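Local atomic coordinates of 4-alpha-glucanotransferase (Corynebacterium glutamicum, PDB entry 5B68), a protein that belongs to the amylomaltase (disproportionating enzyme, MalQ) family and combines a beta-sandwich domain with a 4-alpha-glucanotransferase domain of the TIM-barrel clan. Residues R71-P75 / S154-G158; L139-K145 / C157-P163. One frame throughout, in Å; residues are numbered along the deposited sequence.

Contact 1. Residues R71-P75 / S154-G158; sequences RPLPP and SAECG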
ATOM      1  N   ARG A  71     -25.144  -5.974  21.860  1.00 20.17           N
ATOM      2  CA  ARG A  71     -24.421  -4.801  21.344  1.00 19.83           C
ATOM      3  C   ARG A  71     -25.346  -3.596  21.335  1.00 19.97           C
ATOM      4  O   ARG A  71     -26.320  -3.590  20.582  1.00 22.54           O
ATOM      5  CB  ARG A  71     -23.984  -5.032  19.882  1.00 20.04           C
ATOM      6  CG  ARG A  71     -22.739  -5.901  19.669  1.00 20.65           C
ATOM      7  CD  ARG A  71     -22.259  -5.771  18.220  1.00 19.97           C
ATOM      8  NE  ARG A  71     -21.119  -6.658  17.950  1.00 21.91           N
ATOM      9  CZ  ARG A  71     -19.861  -6.387  18.299  1.00 20.12           C
ATOM     10  NH1 ARG A  71     -18.900  -7.292  18.000  1.00 21.61           N
ATOM     11  NH2 ARG A  71     -19.567  -5.277  18.930  1.00 21.67           N
ATOM     12  N   PRO A  72     -25.053  -2.602  22.130  1.00 20.50           N
ATOM     13  CA  PRO A  72     -26.004  -1.520  22.185  1.00 19.58           C
ATOM     14  C   PRO A  72     -26.102  -0.774  20.861  1.00 21.22           C
ATOM     15  O   PRO A  72     -27.232  -0.492  20.391  1.00 18.67           O
ATOM     16  CB  PRO A  72     -25.477  -0.646  23.328  1.00 21.75           C
ATOM     17  CG  PRO A  72     -24.708  -1.588  24.209  1.00 21.33           C
ATOM     18  CD  PRO A  72     -24.043  -2.512  23.220  1.00 20.03           C
ATOM     19  N   LEU A  73     -24.942  -0.479  20.252  1.00 18.29           N
ATOM     20  CA  LEU A  73     -24.844  -0.008  18.896  1.00 17.01           C
ATOM     21  C   LEU A  73     -24.013  -1.006  18.098  1.00 16.09           C
ATOM     22  O   LEU A  73     -23.272  -1.801  18.689  1.00 17.65           O
ATOM     23  CB  LEU A  73     -24.165   1.347  18.819  1.00 17.52           C
ATOM     24  CG  LEU A  73     -25.062   2.534  19.278  1.00 18.01           C
ATOM     25  CD1 LEU A  73     -24.264   3.740  19.541  1.00 18.76           C
ATOM     26  CD2 LEU A  73     -26.151   2.807  18.236  1.00 19.23           C
ATOM     27  N   PRO A  74     -24.034  -0.872  16.778  1.00 17.38           N
ATOM     28  CA  PRO A  74     -23.135  -1.718  15.999  1.00 16.32           C
ATOM     29  C   PRO A  74     -21.687  -1.332  16.299  1.00 16.54           C
ATOM     30  O   PRO A  74     -21.393  -0.250  16.870  1.00 16.34           O
ATOM     31  CB  PRO A  74     -23.523  -1.434  14.547  1.00 17.28           C
ATOM     32  CG  PRO A  74     -24.902  -0.890  14.651  1.00 17.01           C
ATOM     33  CD  PRO A  74     -24.974  -0.128  15.925  1.00 17.22           C
ATOM     34  N   PRO A  75     -20.752  -2.221  15.923  1.00 19.36           N
ATOM     35  CA  PRO A  75     -19.317  -1.849  16.106  1.00 18.72           C
ATOM     36  C   PRO A  75     -19.013  -0.497  15.487  1.00 17.82           C
ATOM     37  O   PRO A  75     -18.352   0.319  16.120  1.00 18.61           O
ATOM     38  CB  PRO A  75     -18.575  -2.953  15.306  1.00 19.58           C
ATOM     39  CG  PRO A  75     -19.527  -4.086  15.269  1.00 20.35           C
ATOM     40  CD  PRO A  75     -20.931  -3.550  15.264  1.00 20.95           C
ATOM     41  N   SER A 154     -24.743   4.246  28.374  1.00 24.08           N
ATOM     42  CA  SER A 154     -24.463   5.003  27.170  1.00 26.34           C
ATOM     43  C   SER A 154     -23.546   4.178  26.247  1.00 23.86           C
ATOM     44  O   SER A 154     -22.845   3.268  26.681  1.00 22.16           O
ATOM     45  CB  SER A 154     -23.895   6.389  27.478  1.00 29.68           C
ATOM     46  OG  SER A 154     -22.621   6.270  28.067  1.00 38.14           O
ATOM     47  N   ALA A 155     -23.602   4.512  24.959  1.00 23.62           N
ATOM     48  CA  ALA A 155     -22.778   3.829  23.924  1.00 21.31           C
ATOM     49  C   ALA A 155     -22.553   4.794  22.769  1.00 22.12           C
ATOM     50  O   ALA A 155     -23.306   5.783  22.581  1.00 19.37           O
ATOM     51  CB  ALA A 155     -23.426   2.556  23.407  1.00 21.54           C
ATOM     52  N   GLU A 156     -21.505   4.533  21.983  1.00 19.87           N
ATOM     53  CA  GLU A 156     -21.278   5.357  20.799  1.00 20.76           C
ATOM     54  C   GLU A 156     -20.645   4.432  19.753  1.00 21.48           C
ATOM     55  O   GLU A 156     -20.048   3.427  20.101  1.00 22.99           O
ATOM     56  CB  GLU A 156     -20.346   6.543  21.063  1.00 24.18           C
ATOM     57  CG  GLU A 156     -18.979   6.164  21.575  1.00 25.24           C
ATOM     58  CD  GLU A 156     -18.089   7.393  21.592  1.00 34.60           C
ATOM     59  OE1 GLU A 156     -17.235   7.552  20.677  1.00 36.49           O
ATOM     60  OE2 GLU A 156     -18.361   8.257  22.437  1.00 34.48           O
ATOM     61  N   CYS A 157     -20.803   4.771  18.491  1.00 21.93           N
ATOM     62  CA  CYS A 157     -20.079   4.118  17.440  1.00 19.41           C
ATOM     63  C   CYS A 157     -19.783   5.099  16.311  1.00 21.85           C
ATOM     64  O   CYS A 157     -20.395   6.128  16.212  1.00 19.39           O
ATOM     65  CB  CYS A 157     -20.775   2.865  16.954  1.00 17.15           C
ATOM     66  SG  CYS A 157     -22.199   3.189  15.900  1.00 20.05           S
ATOM     67  N   GLY A 158     -18.770   4.806  15.484  1.00 19.61           N
ATOM     68  CA  GLY A 158     -18.530   5.656  14.322  1.00 19.65           C
ATOM     69  C   GLY A 158     -19.681   5.467  13.361  1.00 19.12           C
ATOM     70  O   GLY A 158     -20.239   4.378  13.260  1.00 22.25           O
TER
HETATM   71  O   HOH W   1     -20.597   0.382  19.524  1.00 29.17           O
HETATM   72  O   HOH W   2     -16.991   2.672  16.132  1.00 20.53           O

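Contact 2. Residues L139-K145 / C157-P163; sequences LPLGWHK and CGLIITP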
ATOM      1  N   LEU A 139     -26.571  13.301   4.963  1.00 24.95           N
ATOM      2  CA  LEU A 139     -25.387  13.570   5.748  1.00 22.92           C
ATOM      3  C   LEU A 139     -24.195  13.871   4.839  1.00 21.79           C
ATOM      4  O   LEU A 139     -24.068  13.302   3.781  1.00 22.64           O
ATOM      5  CB  LEU A 139     -25.064  12.385   6.651  1.00 24.23           C
ATOM      6  CG  LEU A 139     -26.134  11.929   7.639  1.00 25.01           C
ATOM      7  CD1 LEU A 139     -25.618  10.774   8.461  1.00 26.41           C
ATOM      8  CD2 LEU A 139     -26.573  13.049   8.551  1.00 25.08           C
ATOM      9  N   PRO A 140     -23.326  14.765   5.271  1.00 21.12           N
ATOM     10  CA  PRO A 140     -22.098  15.051   4.523  1.00 23.70           C
ATOM     11  C   PRO A 140     -21.165  13.863   4.634  1.00 24.29           C
ATOM     12  O   PRO A 140     -21.262  13.081   5.599  1.00 23.51           O
ATOM     13  CB  PRO A 140     -21.523  16.289   5.258  1.00 23.81           C
ATOM     14  CG  PRO A 140     -22.052  16.211   6.626  1.00 25.79           C
ATOM     15  CD  PRO A 140     -23.394  15.554   6.539  1.00 24.14           C
ATOM     16  N   LEU A 141     -20.195  13.833   3.748  1.00 20.72           N
ATOM     17  CA  LEU A 141     -19.071  12.893   3.855  1.00 20.94           C
ATOM     18  C   LEU A 141     -18.355  13.094   5.153  1.00 23.46           C
ATOM     19  O   LEU A 141     -18.330  14.192   5.643  1.00 26.85           O
ATOM     20  CB  LEU A 141     -18.110  13.120   2.697  1.00 22.84           C
ATOM     21  CG  LEU A 141     -18.659  12.896   1.291  1.00 23.83           C
ATOM     22  CD1 LEU A 141     -17.519  13.063   0.283  1.00 25.89           C
ATOM     23  CD2 LEU A 141     -19.217  11.530   1.104  1.00 25.29           C
ATOM     24  N   GLY A 142     -17.830  12.022   5.740  1.00 18.91           N
ATOM     25  CA  GLY A 142     -16.867  12.200   6.815  1.00 20.06           C
ATOM     26  C   GLY A 142     -17.115  11.286   7.973  1.00 17.49           C
ATOM     27  O   GLY A 142     -17.756  10.214   7.865  1.00 17.35           O
ATOM     28  N   TRP A 143     -16.491  11.691   9.074  1.00 19.15           N
ATOM     29  CA  TRP A 143     -16.305  10.869  10.245  1.00 17.09           C
ATOM     30  C   TRP A 143     -17.167  11.366  11.376  1.00 21.02           C
ATOM     31  O   TRP A 143     -16.772  12.217  12.130  1.00 19.22           O
ATOM     32  CB  TRP A 143     -14.818  10.892  10.644  1.00 16.72           C
ATOM     33  CG  TRP A 143     -14.008  10.297   9.584  1.00 17.28           C
ATOM     34  CD1 TRP A 143     -13.490  10.924   8.503  1.00 17.93           C
ATOM     35  CD2 TRP A 143     -13.695   8.921   9.438  1.00 17.71           C
ATOM     36  NE1 TRP A 143     -12.850  10.028   7.698  1.00 18.01           N
ATOM     37  CE2 TRP A 143     -12.965   8.785   8.253  1.00 16.46           C
ATOM     38  CE3 TRP A 143     -13.950   7.791  10.201  1.00 16.01           C
ATOM     39  CZ2 TRP A 143     -12.483   7.564   7.822  1.00 19.02           C
ATOM     40  CZ3 TRP A 143     -13.474   6.588   9.773  1.00 18.27           C
ATOM     41  CH2 TRP A 143     -12.755   6.474   8.590  1.00 19.35           C
ATOM     42  N   HIS A 144     -18.364  10.807  11.439  1.00 18.02           N
ATOM     43  CA  HIS A 144     -19.382  11.144  12.414  1.00 18.71           C
ATOM     44  C   HIS A 144     -19.514  10.096  13.518  1.00 21.28           C
ATOM     45  O   HIS A 144     -18.772   9.144  13.556  1.00 19.89           O
ATOM     46  CB  HIS A 144     -20.715  11.359  11.710  1.00 19.52           C
ATOM     47  CG  HIS A 144     -20.592  12.121  10.433  1.00 20.41           C
ATOM     48  ND1 HIS A 144     -19.836  13.261  10.325  1.00 20.37           N
ATOM     49  CD2 HIS A 144     -21.070  11.873   9.196  1.00 21.67           C
ATOM     50  CE1 HIS A 144     -19.889  13.706   9.090  1.00 21.34           C
ATOM     51  NE2 HIS A 144     -20.626  12.878   8.381  1.00 21.84           N
ATOM     52  N   LYS A 145     -20.444  10.327  14.433  1.00 19.90           N
ATOM     53  CA  LYS A 145     -20.717   9.382  15.483  1.00 21.69           C
ATOM     54  C   LYS A 145     -22.202   9.181  15.731  1.00 22.45           C
ATOM     55  O   LYS A 145     -22.965  10.109  15.646  1.00 22.44           O
ATOM     56  CB  LYS A 145     -20.073   9.852  16.773  1.00 26.65           C
ATOM     57  CG  LYS A 145     -18.566   9.739  16.787  1.00 30.91           C
ATOM     58  CD  LYS A 145     -18.072   9.589  18.204  1.00 35.24           C
ATOM     59  CE  LYS A 145     -16.562   9.576  18.280  1.00 40.96           C
ATOM     60  NZ  LYS A 145     -16.123   9.923  19.653  1.00 42.14           N
ATOM     61  N   CYS A 157     -20.803   4.771  18.491  1.00 21.93           N
ATOM     62  CA  CYS A 157     -20.079   4.118  17.440  1.00 19.41           C
ATOM     63  C   CYS A 157     -19.783   5.099  16.311  1.00 21.85           C
ATOM     64  O   CYS A 157     -20.395   6.128  16.212  1.00 19.39           O
ATOM     65  CB  CYS A 157     -20.775   2.865  16.954  1.00 17.15           C
ATOM     66  SG  CYS A 157     -22.199   3.189  15.900  1.00 20.05           S
ATOM     67  N   GLY A 158     -18.770   4.806  15.484  1.00 19.61           N
ATOM     68  CA  GLY A 158     -18.530   5.656  14.322  1.00 19.65           C
ATOM     69  C   GLY A 158     -19.681   5.467  13.361  1.00 19.12           C
ATOM     70  O   GLY A 158     -20.239   4.378  13.260  1.00 22.25           O
ATOM     71  N   LEU A 159     -19.983   6.538  12.666  1.00 17.41           N
ATOM     72  CA  LEU A 159     -20.905   6.621  11.549  1.00 17.84           C
ATOM     73  C   LEU A 159     -20.159   7.321  10.429  1.00 18.50           C
ATOM     74  O   LEU A 159     -19.866   8.540  10.526  1.00 18.10           O
ATOM     75  CB  LEU A 159     -22.160   7.443  11.902  1.00 18.31           C
ATOM     76  CG  LEU A 159     -23.168   7.674  10.754  1.00 20.10           C
ATOM     77  CD1 LEU A 159     -23.689   6.402  10.119  1.00 20.17           C
ATOM     78  CD2 LEU A 159     -24.362   8.520  11.171  1.00 21.05           C
ATOM     79  N   ILE A 160     -19.801   6.560   9.399  1.00 19.47           N
ATOM     80  CA  ILE A 160     -18.845   7.000   8.431  1.00 18.28           C
ATOM     81  C   ILE A 160     -19.544   7.033   7.085  1.00 17.39           C
ATOM     82  O   ILE A 160     -20.049   6.018   6.637  1.00 21.77           O
ATOM     83  CB  ILE A 160     -17.677   6.020   8.411  1.00 20.23           C
ATOM     84  CG1 ILE A 160     -17.024   5.946   9.826  1.00 20.27           C
ATOM     85  CG2 ILE A 160     -16.649   6.480   7.400  1.00 19.73           C
ATOM     86  CD1 ILE A 160     -16.414   4.622  10.093  1.00 21.47           C
ATOM     87  N   ILE A 161     -19.550   8.175   6.466  1.00 18.34           N
ATOM     88  CA  ILE A 161     -20.298   8.393   5.245  1.00 17.64           C
ATOM     89  C   ILE A 161     -19.305   8.580   4.055  1.00 19.22           C
ATOM     90  O   ILE A 161     -18.384   9.431   4.087  1.00 17.16           O
ATOM     91  CB  ILE A 161     -21.177   9.634   5.410  1.00 20.01           C
ATOM     92  CG1 ILE A 161     -22.138   9.492   6.629  1.00 18.72           C
ATOM     93  CG2 ILE A 161     -21.946   9.895   4.146  1.00 18.85           C
ATOM     94  CD1 ILE A 161     -23.093   8.295   6.548  1.00 19.54           C
ATOM     95  N   THR A 162     -19.474   7.749   3.042  1.00 18.01           N
ATOM     96  CA  THR A 162     -18.446   7.563   2.044  1.00 19.02           C
ATOM     97  C   THR A 162     -18.988   7.960   0.671  1.00 18.72           C
ATOM     98  O   THR A 162     -20.198   7.972   0.442  1.00 19.03           O
ATOM     99  CB  THR A 162     -17.962   6.140   2.028  1.00 17.24           C
ATOM    100  OG1 THR A 162     -18.963   5.285   1.491  1.00 19.23           O
ATOM    101  CG2 THR A 162     -17.486   5.640   3.404  1.00 17.15           C
ATOM    102  N   PRO A 163     -18.095   8.422  -0.216  1.00 19.44           N
ATOM    103  CA  PRO A 163     -18.606   8.893  -1.521  1.00 19.31           C
ATOM    104  C   PRO A 163     -18.965   7.783  -2.491  1.00 19.10           C
ATOM    105  O   PRO A 163     -18.288   6.746  -2.565  1.00 18.80           O
ATOM    106  CB  PRO A 163     -17.463   9.775  -2.041  1.00 20.40           C
ATOM    107  CG  PRO A 163     -16.257   9.106  -1.476  1.00 19.85           C
ATOM    108  CD  PRO A 163     -16.647   8.685  -0.083  1.00 19.75           C
TER

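Contact 1. Residues R71-P75 / S154-G158
Leu73 and Cys157 meet because of how each turns about its first torsion. In Leu73 CG stands opposite the carbonyl carbon (chi1 -75°) and CD1 is anti to CA (chi2 164°), which together send CD1 across to the strand, whereas in Cys157 SG sits between the backbone N and the carbonyl carbon (chi1 76°), bringing the sulfur alongside the base of the leucine. Leu73 CD1 lies on the backbone of the strand, 3.6 Å from Glu156 CA, and its CB is 4.0 Å from Cys157 SG. The leucine is long enough to span the gap and wholly apolar, as befits a buried residue that also packs on Phe87 and Val89 of strand 86-92. Next to it, Pro72 CB meets Ala155 CB at 3.8 Å; the small methyl of the alanine leaves space for both the proline and Leu73 CD1. At the other end the carbonyl oxygen of Pro74 rests against Cys157 CB at 3.2 Å.

Two waters lie between backbone polar atoms. One is 2.8 Å from Pro74 O and 3.1 Å from Glu156 O, two carbonyls that compete with other acceptors for its protons. A second donates to Pro75 O at 2.7 Å and accepts from Gly158 N at 2.9 Å. The path turns at Pro72 and Pro75 and is extended between them; proline suits it because the ring restricts phi, and the three prolines have no N-H to offer the strand. Direct pairing begins two residues further on, where Val77 of strand 76-80 bonds with Gly158.

The chemistry is therefore that of apolar packing by Pro72, Leu73, Ala155 and Cys157, beside two waters of which only the second is a clear bridge; the loop leans on the sandwich strand before its chain joins the sheet as a parallel neighbour.

Contact 2. Residues L139-K145 / C157-P163
Trp143 and Ile160 form one layer of this antiparallel pair, with the isoleucine CG2 over the face of the indole, 4.0 Å from the centroid of its six-membered ring and 10° off the ring normal, a CH-pi contact. On the other face of the sheet, the His144 ring meets Ile161 edge-on: CG1 lies near the ring plane, 3.7 Å from His144 CD2. The imidazole is fixed by an almost straight bond (178°) from NE2 to Pro140 O, 2.9 Å long and in the ring plane, while ND1 accepts from Glu104 N; histidine suits the site because one ring serves as donor and acceptor. Beyond it, Leu139 crosses Leu159 at about a right angle, Leu139 CD1 3.7 Å from Leu159 CD2, and Leu141 lies similarly across Pro163. Backbone bonds tie Gly142 to Ile161 and His144 to Leu159; the positive phi of Gly142 (136°) is easy only without a side chain. Strand 76-80 flanks 157-162 on its other edge. Trp143 NE1 bonds to Glu497, and its ring, in cation-pi contact with Arg444, packs on helices 487-500 and 441-452 of the TIM-barrel-clan part, joining it to the sandwich.

The two contacts lie in the MalQ beta sandwich, their centres about 14 Å apart, and follow one another along strand 153-162, sharing Cys157 and Gly158. In chain order come 71-75, which leads from helix 54-69 into strand 76-80, then 139-145, and finally the shared strand. Contact 2 pairs the ends of the hairpin of strands 142-150 and 153-162 away from its turn; contact 1 joins the start of the same strand to a loop 79 residues earlier. A salt bridge, Lys145 NZ to Glu156 OE1 at 2.8 Å, links them directly. Strand 153-162 thus meets both the loop leading into strand 76-80 and its hairpin partner 142-150, with contact 2 nearer the centre of the chain.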